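Local coordinates for protein NAD-dependent aldehyde dehydrogenase (Sinorhizobium meliloti, PDB 3U4J) that probably oxidises aldehydes with NAD or NADP as electron acceptor, as members of the aldehyde dehydrogenase family generally do, at residues K72-G77 / G189-L194; L194-F199 / V223-G228; I205-L210 / G219-V224. All coordinates share one frame; numbering follows the deposited sequence.

Interaction 1. Residues K72-G77 / G189-L194; sequences KAFDAG and GCTVVL
In the Rossmann-type nucleotide-binding domain, the last turn of helix 60-75 is laid against the start of strand 191-195, an inner parallel strand of the sheet, with Ala73 and Phe74 meeting Gly189, Cys190 and Thr191. The chain enters this strand from helix 174-187, which closes in a Schellman motif at Gly189 (phi 100°). Thr191 meets the helix through both branches of its side chain: CG2 lies 3.6 Å from Ala73 CB and also packs near the backbone N of Phe74, whereas OG1 bonds to the carbonyl oxygen of Ala70, one turn earlier in the same helix. A chi1 of 57° makes this possible, since it sets OG1 between the backbone N and the carbonyl carbon and CG2 beside the N. Thus one residue pairs a methyl contact with a polar grip on the helix. OG1 also approaches Phe74 CB to 3.7 Å. The Phe74 ring, with CG anti to the backbone N (chi1 -169°), extends past Thr191 toward Gly189. Arg450 of a second subunit packs on this residue and forms a salt bridge with Asp75, so the contact adjoins a subunit interface. The carbonyl oxygen of Gly189 is buried here and has no hydrogen-bond partner in the model; instead it faces the C-H edge of Phe74, close to the ring plane, with Gly189 O 3.3 Å from Phe74 CE2.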
# COMPACT_ATOMS: atom_id res chain seq x y z
N LYS A 72 -1.12 32.13 -7.43
CA LYS A 72 -2.54 32.45 -7.61
C LYS A 72 -3.28 31.20 -8.08
O LYS A 72 -4.34 30.87 -7.53
CB LYS A 72 -2.69 33.59 -8.63
CG LYS A 72 -4.17 34.01 -8.86
CD LYS A 72 -4.31 35.26 -9.78
CE LYS A 72 -3.49 35.14 -11.09
NZ LYS A 72 -4.03 35.98 -12.22
N ALA A 73 -2.70 30.46 -9.03
CA ALA A 73 -3.35 29.22 -9.52
C ALA A 73 -3.61 28.22 -8.40
O ALA A 73 -4.66 27.60 -8.37
CB ALA A 73 -2.53 28.57 -10.65
N PHE A 74 -2.66 28.08 -7.49
CA PHE A 74 -2.79 27.17 -6.37
C PHE A 74 -3.72 27.67 -5.25
O PHE A 74 -4.56 26.90 -4.74
CB PHE A 74 -1.44 26.87 -5.75
CG PHE A 74 -1.50 25.74 -4.77
CD1 PHE A 74 -1.60 25.99 -3.41
CD2 PHE A 74 -1.53 24.42 -5.22
CE1 PHE A 74 -1.69 24.93 -2.49
CE2 PHE A 74 -1.63 23.37 -4.32
CZ PHE A 74 -1.71 23.62 -2.95
N ASP A 75 -3.54 28.93 -4.87
CA ASP A 75 -4.30 29.52 -3.75
C ASP A 75 -5.76 29.87 -4.08
O ASP A 75 -6.63 29.74 -3.23
CB ASP A 75 -3.60 30.78 -3.21
CG ASP A 75 -2.27 30.46 -2.52
OD1 ASP A 75 -2.08 29.33 -2.04
OD2 ASP A 75 -1.39 31.34 -2.46
N ALA A 76 -6.02 30.31 -5.31
CA ALA A 76 -7.37 30.78 -5.65
C ALA A 76 -7.99 30.05 -6.84
O ALA A 76 -9.23 30.07 -6.99
CB ALA A 76 -7.36 32.33 -5.89
N GLY A 77 -7.16 29.41 -7.68
CA GLY A 77 -7.68 28.85 -8.93
C GLY A 77 -8.29 27.48 -8.69
O GLY A 77 -8.22 26.95 -7.58
N GLY A 189 -1.78 17.93 -7.71
CA GLY A 189 -2.56 19.17 -7.40
C GLY A 189 -1.68 20.42 -7.29
O GLY A 189 -2.17 21.50 -6.97
N CYS A 190 -0.37 20.28 -7.57
CA CYS A 190 0.57 21.40 -7.49
C CYS A 190 0.45 22.26 -8.72
O CYS A 190 -0.09 21.81 -9.72
CB CYS A 190 2.05 20.93 -7.42
SG CYS A 190 2.41 19.95 -5.96
N THR A 191 0.98 23.48 -8.65
CA THR A 191 1.16 24.31 -9.84
C THR A 191 2.67 24.47 -9.96
O THR A 191 3.39 24.31 -8.97
CB THR A 191 0.50 25.70 -9.67
OG1 THR A 191 1.03 26.35 -8.49
CG2 THR A 191 -0.98 25.53 -9.49
N VAL A 192 3.15 24.77 -11.16
CA VAL A 192 4.58 24.71 -11.40
C VAL A 192 5.13 25.88 -12.21
O VAL A 192 4.41 26.48 -13.03
CB VAL A 192 5.00 23.38 -12.11
CG1 VAL A 192 4.50 22.17 -11.34
CG2 VAL A 192 4.56 23.35 -13.58
N VAL A 193 6.41 26.17 -12.00
CA VAL A 193 7.16 27.00 -12.90
C VAL A 193 8.32 26.16 -13.40
O VAL A 193 9.16 25.70 -12.61
CB VAL A 193 7.69 28.32 -12.22
CG1 VAL A 193 8.52 29.13 -13.20
CG2 VAL A 193 6.50 29.17 -11.70
N LEU A 194 8.34 25.95 -14.71
CA LEU A 194 9.32 25.11 -15.38
C LEU A 194 10.40 26.00 -15.96
O LEU A 194 10.09 26.93 -16.71
CB LEU A 194 8.67 24.31 -16.53
CG LEU A 194 9.56 23.40 -17.41
CD1 LEU A 194 10.25 22.36 -16.55
CD2 LEU A 194 8.77 22.70 -18.50

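Interaction 2. Residues L194-F199 / V223-G228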
# COMPACT_ATOMS: atom_id res chain seq x y z
N LEU A 194 8.34 25.95 -14.71
CA LEU A 194 9.32 25.11 -15.38
C LEU A 194 10.40 26.00 -15.96
O LEU A 194 10.09 26.93 -16.71
CB LEU A 194 8.67 24.31 -16.53
CG LEU A 194 9.56 23.40 -17.41
CD1 LEU A 194 10.25 22.36 -16.55
CD2 LEU A 194 8.77 22.70 -18.50
N LYS A 195 11.66 25.71 -15.60
CA LYS A 195 12.82 26.41 -16.14
C LYS A 195 13.75 25.44 -16.89
O LYS A 195 14.53 24.71 -16.26
CB LYS A 195 13.58 27.07 -14.99
CG LYS A 195 14.45 28.24 -15.44
CD LYS A 195 15.79 27.80 -15.81
CE LYS A 195 16.41 28.83 -16.76
NZ LYS A 195 17.57 28.15 -17.37
N PRO A 196 13.66 25.39 -18.23
CA PRO A 196 14.57 24.47 -18.94
C PRO A 196 15.92 25.14 -19.21
O PRO A 196 16.09 26.35 -18.95
CB PRO A 196 13.83 24.19 -20.24
CG PRO A 196 13.02 25.45 -20.48
CD PRO A 196 12.69 26.03 -19.14
N SER A 197 16.86 24.35 -19.71
CA SER A 197 18.18 24.87 -20.01
C SER A 197 18.13 25.98 -21.07
O SER A 197 17.36 25.92 -22.02
CB SER A 197 19.08 23.75 -20.52
OG SER A 197 20.27 24.31 -21.03
N GLU A 198 19.01 26.96 -20.90
CA GLU A 198 19.27 28.02 -21.90
C GLU A 198 19.56 27.48 -23.29
O GLU A 198 19.32 28.17 -24.28
CB GLU A 198 20.47 28.86 -21.44
CG GLU A 198 21.78 28.06 -21.43
CD GLU A 198 22.88 28.72 -20.59
OE1 GLU A 198 23.88 29.16 -21.19
OE2 GLU A 198 22.75 28.79 -19.34
N PHE A 199 20.14 26.28 -23.37
CA PHE A 199 20.38 25.64 -24.67
C PHE A 199 19.17 24.97 -25.34
O PHE A 199 19.21 24.72 -26.54
CB PHE A 199 21.47 24.55 -24.58
CG PHE A 199 22.79 25.05 -24.07
CD1 PHE A 199 23.42 26.14 -24.68
CD2 PHE A 199 23.40 24.44 -23.00
CE1 PHE A 199 24.66 26.61 -24.21
CE2 PHE A 199 24.64 24.89 -22.51
CZ PHE A 199 25.27 25.98 -23.12
N VAL A 223 6.15 28.49 -17.89
CA VAL A 223 7.53 28.21 -18.29
C VAL A 223 8.28 29.53 -18.44
O VAL A 223 7.78 30.45 -19.08
CB VAL A 223 7.61 27.44 -19.63
CG1 VAL A 223 9.06 27.11 -20.00
CG2 VAL A 223 6.89 26.14 -19.50
N VAL A 224 9.50 29.57 -17.90
CA VAL A 224 10.39 30.72 -18.02
C VAL A 224 11.71 30.23 -18.60
O VAL A 224 12.09 29.07 -18.42
CB VAL A 224 10.59 31.46 -16.66
CG1 VAL A 224 9.29 32.10 -16.20
CG2 VAL A 224 11.12 30.50 -15.58
N THR A 225 12.39 31.11 -19.33
CA THR A 225 13.63 30.76 -20.00
C THR A 225 14.70 31.81 -19.67
O THR A 225 14.39 32.97 -19.32
CB THR A 225 13.44 30.65 -21.53
OG1 THR A 225 12.93 31.90 -22.06
CG2 THR A 225 12.42 29.52 -21.87
N GLY A 226 15.95 31.41 -19.79
CA GLY A 226 17.02 32.31 -19.42
C GLY A 226 18.27 31.55 -19.04
O GLY A 226 18.36 30.31 -19.22
N TYR A 227 19.25 32.28 -18.49
CA TYR A 227 20.46 31.61 -18.04
C TYR A 227 20.21 30.88 -16.73
O TYR A 227 19.08 30.93 -16.19
CB TYR A 227 21.62 32.61 -17.97
CG TYR A 227 22.00 33.12 -19.33
CD1 TYR A 227 22.64 32.29 -20.24
CD2 TYR A 227 21.70 34.42 -19.72
CE1 TYR A 227 22.99 32.75 -21.52
CE2 TYR A 227 22.05 34.90 -20.99
CZ TYR A 227 22.69 34.06 -21.87
OH TYR A 227 23.05 34.51 -23.13
N GLY A 228 21.23 30.19 -16.21
CA GLY A 228 21.09 29.47 -14.93
C GLY A 228 20.57 30.39 -13.83
O GLY A 228 19.65 30.05 -13.08
O HOH W 1 15.88 28.63 -20.75
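Lys195 reaches across to the loop 223-228 and delivers its ammonium group to backbone carbonyls: NZ lies 3.0 Å from Gly226 O, and a weaker bond of 3.4 Å joins NZ to Tyr227 O. A third bond, from Lys195 NZ to Pro196 O at 2.8 Å, ties the group back to its own segment. The Gly226 oxygen is approached from above its carbonyl plane, 52° out of it, rather than along a lone pair. What brings NZ there is a bend in the chain at chi2 (-89°), with CG passing Val224 CG2 on the way. Next to the lysine, Glu198 sets its CB against Gly226 O, and its carboxylate stands nearly upright to the Tyr227 ring, the planes 80° apart, with Glu198 OE1 at the ring edge 3.5 Å from Tyr227 CD1.

These groups sit where two neighbouring parallel strands of the Rossmann-type sheet, 191-195 and 221-223, run out into loops at their C-terminal ends, the side on which such folds usually hold their dinucleotide. The strand pairing ends with the bond from Val224 N to Leu194 O, 3.0 Å. Beside it Leu194 and Val223 point the same way and Leu194 CB touches Val223 CG2, while the Pro196 ring crosses the Val223 side chain at about a right angle, CD against CG1. A water fills in one step further on, donating to Pro196 O and accepting from Gly226 N. Farther out, Ser197 OG accepts from Phe199 N in an ST turn that shapes the first loop, and Glu198 O takes a bond from Trp55 NE1. The second loop is held by Thr225, whose OG1 is bonded to the carbonyl oxygen of Pro56.

Interaction 3. Residues I205-L210 / G219-V224; sequences IRLAEL and GVFNVV
Phe221 has CG anti to its backbone N (chi1 -178°), which carries the ring toward the helix, and the ring's turn about CB-CG lays a face on Ala208; the same chi1 at Val223 leaves CG2 beside the backbone N, pointing at the same alanine. Ala208 is therefore the meeting point of the two strand side chains. Its CA stands 3.8 Å from the centroid of the Phe221 ring, 17° off the normal, a CH-pi contact over the face. Its CB turns to Val223 CG2 at 3.2 Å, unusually short and perhaps overstated by the model. Leu207 meets the same ring differently, bringing CG to the edge, 3.8 Å from Phe221 CE2, while Ile205 CG1 rests on Val223 CG1. The pieces belong to one beta-alpha-beta unit, in which helix 205-210 runs back almost antiparallel (152°) to strand 221-223, the axes 8.2 Å apart. Val182 of helix 174-187 also packs on Phe221. A single water donates to Ala208 O (2.7 Å) and to Phe221 O, spanning helix and strand. Apart from that bridge the contact is apolar, consistent with helix and sheet being held chiefly by shape and dispersion, with the bridging water as the polar link.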
# COMPACT_ATOMS: atom_id res chain seq x y z
N ILE A 205 8.67 24.81 -23.80
CA ILE A 205 7.70 25.85 -24.04
C ILE A 205 6.55 25.22 -24.81
O ILE A 205 5.37 25.45 -24.49
CB ILE A 205 8.36 27.01 -24.86
CG1 ILE A 205 9.22 27.89 -23.94
CG2 ILE A 205 7.30 27.84 -25.58
CD1 ILE A 205 10.21 28.79 -24.70
N ARG A 206 6.88 24.40 -25.81
CA ARG A 206 5.81 23.68 -26.52
C ARG A 206 4.97 22.82 -25.57
O ARG A 206 3.75 22.77 -25.70
CB ARG A 206 6.32 22.83 -27.72
CG ARG A 206 6.84 23.62 -28.92
CD ARG A 206 5.78 24.46 -29.63
NE ARG A 206 4.84 23.62 -30.38
CZ ARG A 206 3.52 23.59 -30.18
NH1 ARG A 206 2.95 24.35 -29.26
NH2 ARG A 206 2.75 22.80 -30.93
N LEU A 207 5.61 22.17 -24.59
CA LEU A 207 4.85 21.32 -23.65
C LEU A 207 3.86 22.17 -22.85
O LEU A 207 2.71 21.75 -22.65
CB LEU A 207 5.80 20.55 -22.72
CG LEU A 207 5.25 19.55 -21.72
CD1 LEU A 207 4.38 18.47 -22.40
CD2 LEU A 207 6.42 18.88 -20.96
N ALA A 208 4.30 23.35 -22.40
CA ALA A 208 3.41 24.26 -21.66
C ALA A 208 2.27 24.75 -22.57
O ALA A 208 1.15 24.96 -22.10
CB ALA A 208 4.18 25.46 -21.11
N GLU A 209 2.59 24.93 -23.84
CA GLU A 209 1.58 25.36 -24.82
C GLU A 209 0.57 24.24 -25.07
O GLU A 209 -0.63 24.50 -25.22
CB GLU A 209 2.24 25.86 -26.12
CG GLU A 209 3.08 27.14 -25.88
CD GLU A 209 3.84 27.61 -27.12
OE1 GLU A 209 4.00 26.83 -28.09
OE2 GLU A 209 4.33 28.76 -27.13
N LEU A 210 1.04 23.00 -25.10
CA LEU A 210 0.11 21.85 -25.18
C LEU A 210 -0.80 21.74 -23.96
O LEU A 210 -2.00 21.47 -24.10
CB LEU A 210 0.85 20.53 -25.42
CG LEU A 210 1.71 20.49 -26.68
CD1 LEU A 210 2.32 19.10 -26.87
CD2 LEU A 210 0.91 20.89 -27.90
N GLY A 219 -1.91 29.40 -15.28
CA GLY A 219 -1.05 29.52 -14.08
C GLY A 219 -0.68 28.19 -13.46
O GLY A 219 0.19 28.14 -12.59
N VAL A 220 -1.33 27.11 -13.88
CA VAL A 220 -0.97 25.76 -13.37
C VAL A 220 0.41 25.35 -13.88
O VAL A 220 1.21 24.78 -13.15
CB VAL A 220 -1.99 24.68 -13.74
CG1 VAL A 220 -1.49 23.28 -13.28
CG2 VAL A 220 -3.33 24.97 -13.09
N PHE A 221 0.68 25.64 -15.15
CA PHE A 221 1.92 25.19 -15.79
C PHE A 221 2.49 26.40 -16.54
O PHE A 221 1.98 26.80 -17.59
CB PHE A 221 1.58 24.00 -16.73
CG PHE A 221 2.77 23.36 -17.45
CD1 PHE A 221 4.08 23.81 -17.29
CD2 PHE A 221 2.54 22.30 -18.34
CE1 PHE A 221 5.13 23.21 -18.00
CE2 PHE A 221 3.58 21.68 -19.03
CZ PHE A 221 4.89 22.14 -18.87
N ASN A 222 3.53 26.99 -15.96
CA ASN A 222 4.18 28.19 -16.50
C ASN A 222 5.59 27.80 -16.90
O ASN A 222 6.17 26.89 -16.30
CB ASN A 222 4.30 29.25 -15.39
CG ASN A 222 2.98 29.56 -14.74
OD1 ASN A 222 2.19 30.33 -15.28
ND2 ASN A 222 2.72 28.97 -13.57
N VAL A 223 6.15 28.49 -17.89
CA VAL A 223 7.53 28.21 -18.29
C VAL A 223 8.28 29.53 -18.44
O VAL A 223 7.78 30.45 -19.08
CB VAL A 223 7.61 27.44 -19.63
CG1 VAL A 223 9.06 27.11 -20.00
CG2 VAL A 223 6.89 26.14 -19.50
N VAL A 224 9.50 29.57 -17.90
CA VAL A 224 10.39 30.72 -18.02
C VAL A 224 11.71 30.23 -18.60
O VAL A 224 12.09 29.07 -18.42
CB VAL A 224 10.59 31.46 -16.66
CG1 VAL A 224 9.29 32.10 -16.20
CG2 VAL A 224 11.12 30.50 -15.58
O HOH W 2 0.31 25.82 -19.65

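Overall arrangement
Following the chain, interaction 1 closes first, linking the end of helix 60-75 to strand 191-195 across more than a hundred residues. Interaction 2 opens at Leu194, where interaction 1 ends, so the two stand in series. Interaction 3 closes a much shorter loop within that of interaction 2, and their second segments overlap at Val223 and Val224. Strands 191-195 and 221-223 are sheet neighbours. Helix 202-214 packs on the side of strand 221-223 bearing Phe221 and Val223, while helix 60-75 packs on Asn222 and Val224. Together the contacts fix the strand pair between helices and join its outgoing loops.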